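Local coordinates for protein esterase (Rhizomucor miehei CAU432, PDB 4WY8) that hydrolyses carboxylic ester bonds as a fungal carboxylesterase of the alpha/beta hydrolase fold, probably with a serine nucleophile, at residues A[221-224]-A[228-231]; A[126-131]-A[235-240]; A[202-207]-A[213-218]; A[195-200]-A[230-235]. All blocks are in the same frame, centred on the assembly; numbering follows the deposited sequence.

Contact 1: residues A[221-224]-A[228-231]; sequences FFDH and DKKD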
loop_
_atom_site.group_PDB
_atom_site.type_symbol
_atom_site.label_atom_id
_atom_site.label_comp_id
_atom_site.label_asym_id
_atom_site.label_seq_id
_atom_site.Cartn_x
_atom_site.Cartn_y
_atom_site.Cartn_z
ATOM N N PHE A 221 18.429 22.414 -3.254
ATOM C CA PHE A 221 18.179 22.002 -1.877
ATOM C C PHE A 221 19.454 21.514 -1.182
ATOM O O PHE A 221 19.830 21.998 -0.115
ATOM C CB PHE A 221 17.151 20.884 -1.852
ATOM C CG PHE A 221 15.747 21.327 -2.139
ATOM C CD1 PHE A 221 15.293 22.568 -1.721
ATOM C CD2 PHE A 221 14.859 20.457 -2.767
ATOM C CE1 PHE A 221 13.981 22.945 -1.960
ATOM C CE2 PHE A 221 13.552 20.813 -3.005
ATOM C CZ PHE A 221 13.102 22.050 -2.599
ATOM N N PHE A 222 20.123 20.551 -1.800
ATOM C CA PHE A 222 21.362 20.016 -1.235
ATOM C C PHE A 222 22.444 21.106 -1.046
ATOM O O PHE A 222 23.166 21.119 -0.028
ATOM C CB PHE A 222 21.896 18.908 -2.141
ATOM C CG PHE A 222 21.611 17.498 -1.643
ATOM C CD1 PHE A 222 22.395 16.917 -0.644
ATOM C CD2 PHE A 222 20.585 16.744 -2.204
ATOM C CE1 PHE A 222 22.147 15.602 -0.193
ATOM C CE2 PHE A 222 20.323 15.433 -1.766
ATOM C CZ PHE A 222 21.108 14.862 -0.753
ATOM N N ASP A 223 22.533 22.037 -2.002
ATOM C CA ASP A 223 23.551 23.084 -1.928
ATOM C C ASP A 223 23.264 24.029 -0.765
ATOM O O ASP A 223 24.188 24.510 -0.114
ATOM C CB ASP A 223 23.652 23.864 -3.246
ATOM C CG ASP A 223 24.450 23.123 -4.299
ATOM O OD1 ASP A 223 25.235 22.226 -3.921
ATOM O OD2 ASP A 223 24.285 23.428 -5.502
ATOM N N HIS A 224 21.993 24.313 -0.500
ATOM C CA HIS A 224 21.694 25.096 0.711
ATOM C C HIS A 224 21.896 24.317 2.028
ATOM O O HIS A 224 22.303 24.900 3.037
ATOM C CB HIS A 224 20.262 25.639 0.683
ATOM C CG HIS A 224 20.069 26.822 -0.221
ATOM N ND1 HIS A 224 20.793 27.991 -0.091
ATOM C CD2 HIS A 224 19.197 27.035 -1.234
ATOM C CE1 HIS A 224 20.390 28.863 -0.996
ATOM N NE2 HIS A 224 19.427 28.306 -1.708
ATOM N N ASP A 228 29.279 21.977 1.515
ATOM C CA ASP A 228 30.520 21.292 1.218
ATOM C C ASP A 228 30.247 19.803 1.034
ATOM O O ASP A 228 29.865 19.097 1.962
ATOM C CB ASP A 228 31.546 21.627 2.299
ATOM C CG ASP A 228 32.097 23.070 2.132
ATOM O OD1 ASP A 228 32.188 23.538 0.969
ATOM O OD2 ASP A 228 32.371 23.760 3.142
ATOM N N LYS A 229 30.396 19.380 -0.215
ATOM C CA LYS A 229 30.026 18.056 -0.712
ATOM C C LYS A 229 30.612 16.847 0.039
ATOM O O LYS A 229 29.977 15.794 0.130
ATOM C CB LYS A 229 30.419 17.999 -2.188
ATOM C CG LYS A 229 29.506 18.856 -3.080
ATOM C CD LYS A 229 29.904 18.771 -4.557
ATOM C CE LYS A 229 28.792 19.289 -5.463
ATOM N NZ LYS A 229 28.369 20.662 -5.063
ATOM N N LYS A 230 31.797 17.001 0.607
ATOM C CA LYS A 230 32.370 15.920 1.392
ATOM C C LYS A 230 31.489 15.535 2.571
ATOM O O LYS A 230 31.366 14.346 2.911
ATOM C CB LYS A 230 33.794 16.266 1.836
ATOM C CG LYS A 230 34.774 15.829 0.748
ATOM C CD LYS A 230 36.239 16.002 1.099
ATOM C CE LYS A 230 37.098 15.414 -0.023
ATOM N NZ LYS A 230 38.468 15.040 0.441
ATOM N N ASP A 231 30.851 16.530 3.176
ATOM C CA ASP A 231 29.967 16.273 4.316
ATOM C C ASP A 231 28.768 15.424 3.930
ATOM O O ASP A 231 28.113 14.834 4.792
ATOM C CB ASP A 231 29.481 17.578 4.915
ATOM C CG ASP A 231 30.606 18.391 5.503
ATOM O OD1 ASP A 231 31.638 17.794 5.877
ATOM O OD2 ASP A 231 30.461 19.631 5.574
#

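Contact 2: residues A[126-131]-A[235-240]; sequences VRFPTA and IFACPL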
loop_
_atom_site.group_PDB
_atom_site.type_symbol
_atom_site.label_atom_id
_atom_site.label_comp_id
_atom_site.label_asym_id
_atom_site.label_seq_id
_atom_site.Cartn_x
_atom_site.Cartn_y
_atom_site.Cartn_z
ATOM N N VAL A 126 20.471 27.891 8.603
ATOM C CA VAL A 126 21.307 26.930 9.306
ATOM C C VAL A 126 21.712 25.877 8.285
ATOM O O VAL A 126 21.087 25.767 7.239
ATOM C CB VAL A 126 20.583 26.306 10.528
ATOM C CG1 VAL A 126 20.102 27.417 11.487
ATOM C CG2 VAL A 126 19.412 25.421 10.092
ATOM N N ARG A 127 22.747 25.103 8.576
ATOM C CA ARG A 127 23.149 24.030 7.692
ATOM C C ARG A 127 22.906 22.717 8.433
ATOM O O ARG A 127 22.591 22.708 9.625
ATOM C CB ARG A 127 24.639 24.133 7.296
ATOM C CG ARG A 127 25.102 25.505 6.825
ATOM C CD ARG A 127 24.588 25.827 5.419
ATOM N NE ARG A 127 25.122 27.102 4.934
ATOM C CZ ARG A 127 24.867 27.620 3.739
ATOM N NH1 ARG A 127 24.086 26.976 2.883
ATOM N NH2 ARG A 127 25.396 28.792 3.401
ATOM N N PHE A 128 23.019 21.621 7.710
ATOM C CA PHE A 128 23.204 20.316 8.323
ATOM C C PHE A 128 24.324 20.453 9.363
ATOM O O PHE A 128 25.317 21.151 9.099
ATOM C CB PHE A 128 23.536 19.293 7.223
ATOM C CG PHE A 128 23.991 17.962 7.724
ATOM C CD1 PHE A 128 23.070 17.034 8.185
ATOM C CD2 PHE A 128 25.338 17.614 7.676
ATOM C CE1 PHE A 128 23.484 15.803 8.646
ATOM C CE2 PHE A 128 25.764 16.380 8.121
ATOM C CZ PHE A 128 24.836 15.473 8.604
ATOM N N PRO A 129 24.174 19.824 10.549
ATOM C CA PRO A 129 23.073 18.962 10.990
ATOM C C PRO A 129 22.166 19.565 12.048
ATOM O O PRO A 129 21.651 18.842 12.908
ATOM C CB PRO A 129 23.814 17.765 11.585
ATOM C CG PRO A 129 25.008 18.408 12.252
ATOM C CD PRO A 129 25.369 19.631 11.397
ATOM N N THR A 130 21.919 20.860 11.959
ATOM C CA THR A 130 21.174 21.550 12.988
ATOM C C THR A 130 19.725 21.050 13.108
ATOM O O THR A 130 19.243 20.706 14.217
ATOM C CB THR A 130 21.169 23.045 12.690
ATOM O OG1 THR A 130 22.520 23.510 12.614
ATOM C CG2 THR A 130 20.420 23.814 13.758
ATOM N N ALA A 131 19.046 20.955 11.965
ATOM C CA ALA A 131 17.652 20.502 11.958
ATOM C C ALA A 131 17.521 19.104 12.544
ATOM O O ALA A 131 16.651 18.864 13.379
ATOM C CB ALA A 131 17.085 20.535 10.557
ATOM N N ILE A 235 26.368 9.399 7.043
ATOM C CA ILE A 235 25.169 8.571 6.892
ATOM C C ILE A 235 23.929 9.295 7.446
ATOM O O ILE A 235 22.794 8.918 7.151
ATOM C CB ILE A 235 25.348 7.181 7.560
ATOM C CG1 ILE A 235 25.523 7.304 9.074
ATOM C CG2 ILE A 235 26.557 6.398 6.919
ATOM C CD1 ILE A 235 25.657 5.932 9.775
ATOM N N PHE A 236 24.179 10.339 8.231
ATOM C CA PHE A 236 23.151 11.185 8.816
ATOM C C PHE A 236 22.656 12.264 7.840
ATOM O O PHE A 236 21.675 12.976 8.109
ATOM C CB PHE A 236 23.686 11.804 10.109
ATOM C CG PHE A 236 24.011 10.774 11.150
ATOM C CD1 PHE A 236 22.983 10.104 11.807
ATOM C CD2 PHE A 236 25.331 10.445 11.455
ATOM C CE1 PHE A 236 23.252 9.124 12.753
ATOM C CE2 PHE A 236 25.610 9.466 12.413
ATOM C CZ PHE A 236 24.567 8.810 13.060
ATOM N N ALA A 237 23.322 12.336 6.691
ATOM C CA ALA A 237 22.874 13.150 5.571
ATOM C C ALA A 237 22.214 12.238 4.526
ATOM O O ALA A 237 21.063 12.439 4.115
ATOM C CB ALA A 237 24.063 13.889 4.955
ATOM N N CYS A 238 22.956 11.205 4.140
ATOM C CA CYS A 238 22.533 10.263 3.109
ATOM C C CYS A 238 22.554 8.864 3.705
ATOM O O CYS A 238 23.567 8.172 3.650
ATOM C CB CYS A 238 23.452 10.334 1.892
ATOM S SG CYS A 238 23.596 12.012 1.167
ATOM N N PRO A 239 21.431 8.451 4.305
ATOM C CA PRO A 239 21.391 7.156 4.993
ATOM C C PRO A 239 21.549 5.960 4.058
ATOM O O PRO A 239 21.800 4.863 4.549
ATOM C CB PRO A 239 20.005 7.148 5.653
ATOM C CG PRO A 239 19.191 8.187 4.879
ATOM C CD PRO A 239 20.191 9.232 4.479
ATOM N N LEU A 240 21.430 6.151 2.748
ATOM C CA LEU A 240 21.655 5.045 1.808
ATOM C C LEU A 240 23.113 4.598 1.765
ATOM O O LEU A 240 23.418 3.458 1.383
ATOM C CB LEU A 240 21.210 5.441 0.407
ATOM C CG LEU A 240 21.265 4.372 -0.691
ATOM C CD1 LEU A 240 20.465 3.105 -0.323
ATOM C CD2 LEU A 240 20.801 4.972 -2.009
#

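Contact 3: residues A[202-207]-A[213-218]; sequences DSYKQF and LTRKLM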
loop_
_atom_site.group_PDB
_atom_site.type_symbol
_atom_site.label_atom_id
_atom_site.label_comp_id
_atom_site.label_asym_id
_atom_site.label_seq_id
_atom_site.Cartn_x
_atom_site.Cartn_y
_atom_site.Cartn_z
ATOM N N ASP A 202 18.605 6.116 -12.276
ATOM C CA ASP A 202 17.687 5.998 -13.409
ATOM C C ASP A 202 16.414 6.836 -13.260
ATOM O O ASP A 202 15.920 7.386 -14.254
ATOM C CB ASP A 202 17.305 4.539 -13.646
ATOM C CG ASP A 202 18.399 3.762 -14.341
ATOM O OD1 ASP A 202 19.503 4.332 -14.539
ATOM O OD2 ASP A 202 18.148 2.582 -14.691
ATOM N N SER A 203 15.883 6.933 -12.037
ATOM C CA SER A 203 14.665 7.702 -11.824
ATOM C C SER A 203 14.990 9.178 -11.953
ATOM O O SER A 203 14.168 9.956 -12.446
ATOM C CB SER A 203 14.027 7.397 -10.457
ATOM O OG SER A 203 14.889 7.677 -9.368
ATOM N N TYR A 204 16.181 9.574 -11.503
ATOM C CA TYR A 204 16.645 10.962 -11.684
ATOM C C TYR A 204 16.729 11.335 -13.169
ATOM O O TYR A 204 16.367 12.453 -13.555
ATOM C CB TYR A 204 18.010 11.187 -11.018
ATOM C CG TYR A 204 17.962 11.924 -9.692
ATOM C CD1 TYR A 204 17.778 13.304 -9.651
ATOM C CD2 TYR A 204 18.103 11.233 -8.473
ATOM C CE1 TYR A 204 17.734 13.988 -8.427
ATOM C CE2 TYR A 204 18.069 11.899 -7.265
ATOM C CZ TYR A 204 17.885 13.273 -7.248
ATOM O OH TYR A 204 17.857 13.937 -6.048
ATOM N N LYS A 205 17.264 10.424 -13.985
ATOM C CA LYS A 205 17.318 10.618 -15.441
ATOM C C LYS A 205 15.938 10.688 -16.075
ATOM O O LYS A 205 15.651 11.570 -16.895
ATOM C CB LYS A 205 18.105 9.489 -16.111
ATOM C CG LYS A 205 19.562 9.471 -15.722
ATOM C CD LYS A 205 20.293 8.282 -16.325
ATOM C CE LYS A 205 21.736 8.652 -16.563
ATOM N NZ LYS A 205 22.611 7.461 -16.455
ATOM N N GLN A 206 15.084 9.738 -15.712
ATOM C CA GLN A 206 13.787 9.641 -16.360
ATOM C C GLN A 206 12.857 10.792 -15.981
ATOM O O GLN A 206 12.065 11.259 -16.806
ATOM C CB GLN A 206 13.121 8.304 -16.031
ATOM C CG GLN A 206 11.860 8.111 -16.832
ATOM C CD GLN A 206 11.247 6.747 -16.642
ATOM O OE1 GLN A 206 11.802 5.897 -15.951
ATOM N NE2 GLN A 206 10.100 6.524 -17.272
ATOM N N PHE A 207 12.959 11.271 -14.743
ATOM C CA PHE A 207 12.010 12.272 -14.282
ATOM C C PHE A 207 12.681 13.598 -13.965
ATOM O O PHE A 207 12.140 14.419 -13.224
ATOM C CB PHE A 207 11.262 11.740 -13.065
ATOM C CG PHE A 207 10.640 10.385 -13.299
ATOM C CD1 PHE A 207 9.558 10.249 -14.155
ATOM C CD2 PHE A 207 11.148 9.252 -12.674
ATOM C CE1 PHE A 207 8.982 9.004 -14.389
ATOM C CE2 PHE A 207 10.578 7.994 -12.884
ATOM C CZ PHE A 207 9.495 7.870 -13.756
ATOM N N LEU A 213 8.897 17.955 -8.713
ATOM C CA LEU A 213 10.227 17.894 -8.100
ATOM C C LEU A 213 11.232 17.596 -9.201
ATOM O O LEU A 213 11.129 16.568 -9.848
ATOM C CB LEU A 213 10.323 16.829 -6.994
ATOM C CG LEU A 213 11.743 16.675 -6.385
ATOM C CD1 LEU A 213 12.176 17.960 -5.682
ATOM C CD2 LEU A 213 11.823 15.510 -5.392
ATOM N N THR A 214 12.197 18.480 -9.411
ATOM C CA THR A 214 13.156 18.322 -10.499
ATOM C C THR A 214 14.561 18.067 -9.949
ATOM O O THR A 214 14.824 18.306 -8.769
ATOM C CB THR A 214 13.184 19.584 -11.377
ATOM O OG1 THR A 214 13.579 20.694 -10.566
ATOM C CG2 THR A 214 11.788 19.882 -11.921
ATOM N N ARG A 215 15.463 17.609 -10.807
ATOM C CA ARG A 215 16.851 17.431 -10.425
ATOM C C ARG A 215 17.433 18.771 -10.026
ATOM O O ARG A 215 18.111 18.898 -9.001
ATOM C CB ARG A 215 17.641 16.843 -11.580
ATOM C CG ARG A 215 19.152 16.837 -11.402
ATOM C CD ARG A 215 19.836 16.584 -12.753
ATOM N NE ARG A 215 19.948 15.166 -13.043
ATOM C CZ ARG A 215 19.771 14.619 -14.246
ATOM N NH1 ARG A 215 19.466 15.368 -15.296
ATOM N NH2 ARG A 215 19.887 13.306 -14.394
ATOM N N LYS A 216 17.110 19.794 -10.805
ATOM C CA LYS A 216 17.605 21.134 -10.539
ATOM C C LYS A 216 17.290 21.580 -9.112
ATOM O O LYS A 216 18.145 22.111 -8.385
ATOM C CB LYS A 216 17.003 22.097 -11.558
ATOM C CG LYS A 216 17.772 23.375 -11.672
ATOM C CD LYS A 216 17.253 24.248 -12.798
ATOM C CE LYS A 216 18.302 25.310 -13.116
ATOM N NZ LYS A 216 18.883 25.892 -11.854
ATOM N N LEU A 217 16.035 21.385 -8.734
ATOM C CA LEU A 217 15.561 21.689 -7.402
ATOM C C LEU A 217 16.284 20.838 -6.328
ATOM O O LEU A 217 16.667 21.349 -5.279
ATOM C CB LEU A 217 14.048 21.484 -7.360
ATOM C CG LEU A 217 13.238 22.361 -6.424
ATOM C CD1 LEU A 217 13.617 23.814 -6.594
ATOM C CD2 LEU A 217 11.771 22.164 -6.752
ATOM N N MET A 218 16.507 19.555 -6.594
ATOM C CA MET A 218 17.211 18.724 -5.617
ATOM C C MET A 218 18.631 19.267 -5.388
ATOM O O MET A 218 19.087 19.364 -4.245
ATOM C CB MET A 218 17.249 17.255 -6.068
ATOM C CG MET A 218 15.953 16.473 -5.771
ATOM S SD MET A 218 15.413 16.595 -4.037
ATOM C CE MET A 218 16.866 15.954 -3.184
HETATM O O HOH W 1 10.880 16.619 -12.592
#

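Contact 4: residues A[195-200]-A[230-235]; sequences TDDNFE and KDRQSI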
loop_
_atom_site.group_PDB
_atom_site.type_symbol
_atom_site.label_atom_id
_atom_site.label_comp_id
_atom_site.label_asym_id
_atom_site.label_seq_id
_atom_site.Cartn_x
_atom_site.Cartn_y
_atom_site.Cartn_z
ATOM N N THR A 195 17.365 9.910 0.352
ATOM C CA THR A 195 18.295 9.021 1.047
ATOM C C THR A 195 19.710 9.062 0.476
ATOM O O THR A 195 20.600 8.401 1.007
ATOM C CB THR A 195 17.855 7.550 1.008
ATOM O OG1 THR A 195 17.937 7.063 -0.338
ATOM C CG2 THR A 195 16.455 7.374 1.552
ATOM N N ASP A 196 19.916 9.780 -0.626
ATOM C CA ASP A 196 21.235 9.806 -1.242
ATOM C C ASP A 196 21.437 11.096 -2.032
ATOM O O ASP A 196 20.531 11.944 -2.114
ATOM C CB ASP A 196 21.446 8.567 -2.136
ATOM C CG ASP A 196 22.929 8.162 -2.253
ATOM O OD1 ASP A 196 23.746 8.638 -1.428
ATOM O OD2 ASP A 196 23.274 7.312 -3.111
ATOM N N ASP A 197 22.651 11.270 -2.557
ATOM C CA ASP A 197 22.980 12.454 -3.335
ATOM C C ASP A 197 23.480 12.062 -4.721
ATOM O O ASP A 197 24.257 12.783 -5.339
ATOM C CB ASP A 197 24.018 13.315 -2.608
ATOM C CG ASP A 197 25.426 12.685 -2.606
ATOM O OD1 ASP A 197 25.551 11.439 -2.691
ATOM O OD2 ASP A 197 26.411 13.449 -2.533
ATOM N N ASN A 198 23.111 10.888 -5.199
ATOM C CA ASN A 198 23.445 10.596 -6.578
ATOM C C ASN A 198 22.331 11.123 -7.481
ATOM O O ASN A 198 21.203 10.600 -7.477
ATOM C CB ASN A 198 23.672 9.107 -6.794
ATOM C CG ASN A 198 24.040 8.788 -8.231
ATOM O OD1 ASN A 198 24.129 9.686 -9.077
ATOM N ND2 ASN A 198 24.237 7.508 -8.521
ATOM N N PHE A 199 22.655 12.159 -8.256
ATOM C CA PHE A 199 21.657 12.821 -9.087
ATOM C C PHE A 199 21.600 12.236 -10.482
ATOM O O PHE A 199 21.079 12.872 -11.410
ATOM C CB PHE A 199 21.926 14.326 -9.175
ATOM C CG PHE A 199 22.079 14.981 -7.844
ATOM C CD1 PHE A 199 21.040 14.940 -6.921
ATOM C CD2 PHE A 199 23.222 15.700 -7.537
ATOM C CE1 PHE A 199 21.159 15.554 -5.688
ATOM C CE2 PHE A 199 23.357 16.326 -6.307
ATOM C CZ PHE A 199 22.322 16.257 -5.377
ATOM N N GLU A 200 22.168 11.049 -10.647
ATOM C CA GLU A 200 22.090 10.364 -11.929
ATOM C C GLU A 200 21.603 8.915 -11.818
ATOM O O GLU A 200 21.994 8.072 -12.625
ATOM C CB GLU A 200 23.443 10.413 -12.618
ATOM C CG GLU A 200 23.923 11.831 -12.902
ATOM C CD GLU A 200 23.324 12.394 -14.188
ATOM O OE1 GLU A 200 22.591 11.647 -14.879
ATOM O OE2 GLU A 200 23.580 13.581 -14.510
ATOM N N LYS A 230 31.797 17.001 0.607
ATOM C CA LYS A 230 32.370 15.920 1.392
ATOM C C LYS A 230 31.489 15.535 2.571
ATOM O O LYS A 230 31.366 14.346 2.911
ATOM C CB LYS A 230 33.794 16.266 1.836
ATOM C CG LYS A 230 34.774 15.829 0.748
ATOM C CD LYS A 230 36.239 16.002 1.099
ATOM C CE LYS A 230 37.098 15.414 -0.023
ATOM N NZ LYS A 230 38.468 15.040 0.441
ATOM N N ASP A 231 30.851 16.530 3.176
ATOM C CA ASP A 231 29.967 16.273 4.316
ATOM C C ASP A 231 28.768 15.424 3.930
ATOM O O ASP A 231 28.113 14.834 4.792
ATOM C CB ASP A 231 29.481 17.578 4.915
ATOM C CG ASP A 231 30.606 18.391 5.503
ATOM O OD1 ASP A 231 31.638 17.794 5.877
ATOM O OD2 ASP A 231 30.461 19.631 5.574
ATOM N N ARG A 232 28.472 15.359 2.633
ATOM C CA ARG A 232 27.349 14.540 2.175
ATOM C C ARG A 232 27.641 13.067 2.366
ATOM O O ARG A 232 26.750 12.224 2.178
ATOM C CB ARG A 232 27.034 14.847 0.713
ATOM C CG ARG A 232 26.668 16.281 0.563
ATOM C CD ARG A 232 26.423 16.686 -0.842
ATOM N NE ARG A 232 26.124 18.113 -0.861
ATOM C CZ ARG A 232 25.825 18.789 -1.955
ATOM N NH1 ARG A 232 25.818 18.152 -3.117
ATOM N NH2 ARG A 232 25.563 20.094 -1.881
ATOM N N GLN A 233 28.877 12.745 2.742
ATOM C CA GLN A 233 29.218 11.339 2.924
ATOM C C GLN A 233 28.787 10.852 4.326
ATOM O O GLN A 233 28.774 9.661 4.596
ATOM C CB GLN A 233 30.720 11.130 2.683
ATOM C CG GLN A 233 31.146 11.198 1.196
ATOM C CD GLN A 233 30.926 9.890 0.422
ATOM O OE1 GLN A 233 31.045 8.789 0.973
ATOM N NE2 GLN A 233 30.603 10.011 -0.865
ATOM N N SER A 234 28.385 11.754 5.206
ATOM C CA SER A 234 27.831 11.296 6.489
ATOM C C SER A 234 26.534 10.488 6.298
ATOM O O SER A 234 25.667 10.879 5.519
ATOM C CB SER A 234 27.544 12.482 7.394
ATOM O OG SER A 234 26.687 12.092 8.462
ATOM N N ILE A 235 26.368 9.399 7.043
ATOM C CA ILE A 235 25.169 8.571 6.892
ATOM C C ILE A 235 23.929 9.295 7.446
ATOM O O ILE A 235 22.794 8.918 7.151
ATOM C CB ILE A 235 25.348 7.181 7.560
ATOM C CG1 ILE A 235 25.523 7.304 9.074
ATOM C CG2 ILE A 235 26.557 6.398 6.919
ATOM C CD1 ILE A 235 25.657 5.932 9.775
HETATM O O HOH W 2 26.411 15.744 -3.881
HETATM O O HOH W 3 29.022 12.153 -1.904
#

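Contact 1: residues A[221-224]-A[228-231]
Lys229 reaches across to Asp223, and this one pair of side chains makes the whole contact between residues 221-224, near the end of helix 215-225, and residues 228-231 just beyond it. The second segment opens with Asp228, whose CA lies 7.9 Å from the CA of Asp223 and whose side chain leads away from the helix. Its part is played by the backbone: Asp228 O accepts from Asp231 N at 3.0 Å, which closes the first turn of a short 3-10 segment. Lys229 follows at the start of that turn. Its CG lies anti to the carbonyl carbon (chi1 -72°), the chain then runs out extended, and only the last torsion bends (chi4 54°), bringing the ammonium group round to the carboxylate. Lys229 NZ stops 3.7 Å from Asp223 OD1, a long salt bridge, and OD2 of Asp223 is farther from NZ, at 5.0 Å.

Helix 215-225 and the loop after it belong to the excursion between strands 188-191 and 253-258 of the alpha/beta hydrolase fold, a region that contributes to the cap in esterases related to hormone-sensitive lipase. In that setting the lysine is the secondary partner of Asp223, since the same OD1 also makes a salt bridge to Arg232, directly after the second segment. Two positive groups thus gather at one carboxylate oxygen, which would be expected to favour its charged form. At the end of the segment, Asp231 rests its side chain on Ile226, in the short link that joins the helix to the 3-10 turn.

Contact 2: residues A[126-131]-A[235-240]
Phe128 lays its ring against the backbone and side chains of Phe236 and Ala237, joining the loop that leads into helix 130-143 of the alpha/beta hydrolase fold to the loop between helices 215-225 and 244-247. Along the first segment, Arg127 comes ahead of this ring; its O accepts from Thr130 N at 3.1 Å, tightening the turn before the helix, while its NH1 donates to His224 O at the end of helix 215-225. Phe128 carries the contact. Its CG lies anti to the backbone N (chi1 170°), which swings the ring out toward residues 236-237. The far end of the ring makes the approach: CE1 comes to 3.4 Å from Phe236 O, which meets the ring obliquely, while CZ is 4.1 Å from Phe236 CB. Ile226 adds a further apolar neighbour, touching both Phe128 and Ala237. Pro129, preceded by a cis peptide bond, sits at the N-cap position of helix 130-143 and folds back on the aromatic ring, placing its CB 3.5 Å above one face. The phenyl group is therefore held between its own neighbour in sequence and the other loop. Ala237, in turn fixed through its O to Asn168 ND2, fills the opposite face in a CH-pi contact, its CB 4.3 Å from the ring centroid and 20° off the ring normal.

Contact 3: residues A[202-207]-A[213-218]
Tyr204 reaches from helix 202-206 to Arg215 and Met218 on the first turn of helix 215-225, two consecutive helices in the excursion between strands 188-191 and 253-258 of the alpha/beta hydrolase fold. With chi1 at -103°, its ring departs from a staggered position and its OH is pressed against the methionine side chain: Tyr204 OH lies only 3.2 Å from Met218 CG and 3.6 Å from Met218 CE. Met218 bends at both chi2 and chi3, curling round the hydroxyl, and the two side chains cross at about a right angle. At the ring's edge, Arg215 CB approaches Tyr204 CD1 to 4.0 Å. A bend at chi3 (-85°) then turns the guanidinium back over the end of helix 202-206, its plane within 9° of the tyrosine ring. Tyr204 O sits over the guanidinium face, 3.7 Å from Arg215 NH2; the NE donates instead to Phe199 O. Thr214 caps the second helix, its OG1 accepting from Leu217 N at 3.1 Å. Nearby, Leu213 touches His291, the probable triad histidine. Where the chain turns between the helices, one water donates to Phe207 O at 2.6 Å and to Leu213 O at 2.8 Å.

Contact 4: residues A[195-200]-A[230-235]
Asp197 sets its carboxylate against the aliphatic part of Arg232, OD2 lying 3.6 Å from Arg232 CB and 3.7 Å from CD. This joins the loop after strand 188-191 to the 3-10 segment around residues 230-233, both within the excursion that precedes strand 253-258 of the alpha/beta hydrolase fold. Carboxylate and guanidinium planes stand 80° apart, and the two opposite charges do not meet directly. A water bridges them, donating to Asp197 OD2 at 2.7 Å and accepting from Arg232 NH1 at 2.6 Å, in the guanidinium plane at its edge. A second water donates to the same OD2 at 3.0 Å and accepts from Gln233 NE2, so two waters tie one oxygen to neighbouring residues of the 3-10 turn. Phe199 also comes near NH1, which lies near the plane of its ring and 4.4 Å from CE2.

The next shell fixes these groups. Asp197 has its CG between the backbone N and the carbonyl carbon (chi1 72°), and its OD1 forms a salt bridge to Lys241, which Asp196 OD1 also engages. Arg232 runs extended to NE; its NH2 donates to Ile226 O, in the link after helix 215-225, beside the Asp223 carboxylate. The Phe199 ring meets that of Phe222 and has Asp197 O over the centre of one face. Behind it the loop bends in an Asx turn, in which Asn198 OD1 accepts from Glu200 N at 2.9 Å, with the donor lying above the carbonyl plane.

Overall arrangement
All four contacts belong to the alpha/beta hydrolase region, and three of them lie wholly in the excursion between strands 188-191 and 253-258. Along the chain contact 3 closes before contact 1 opens; contact 3 is nested inside the loop closed by contact 4, which with contact 1 sits inside the wider loop of contact 2. Contacts 1 and 3 share helix 215-225, with centres about 17 Å apart. Contacts 1 and 4 share Lys230 and Asp231, about 8 Å between centres, while Ile235 links contacts 4 and 2, about 10 Å apart. Contact 2 alone reaches back to helix 130-143, tying the excursion to the earlier part of the fold.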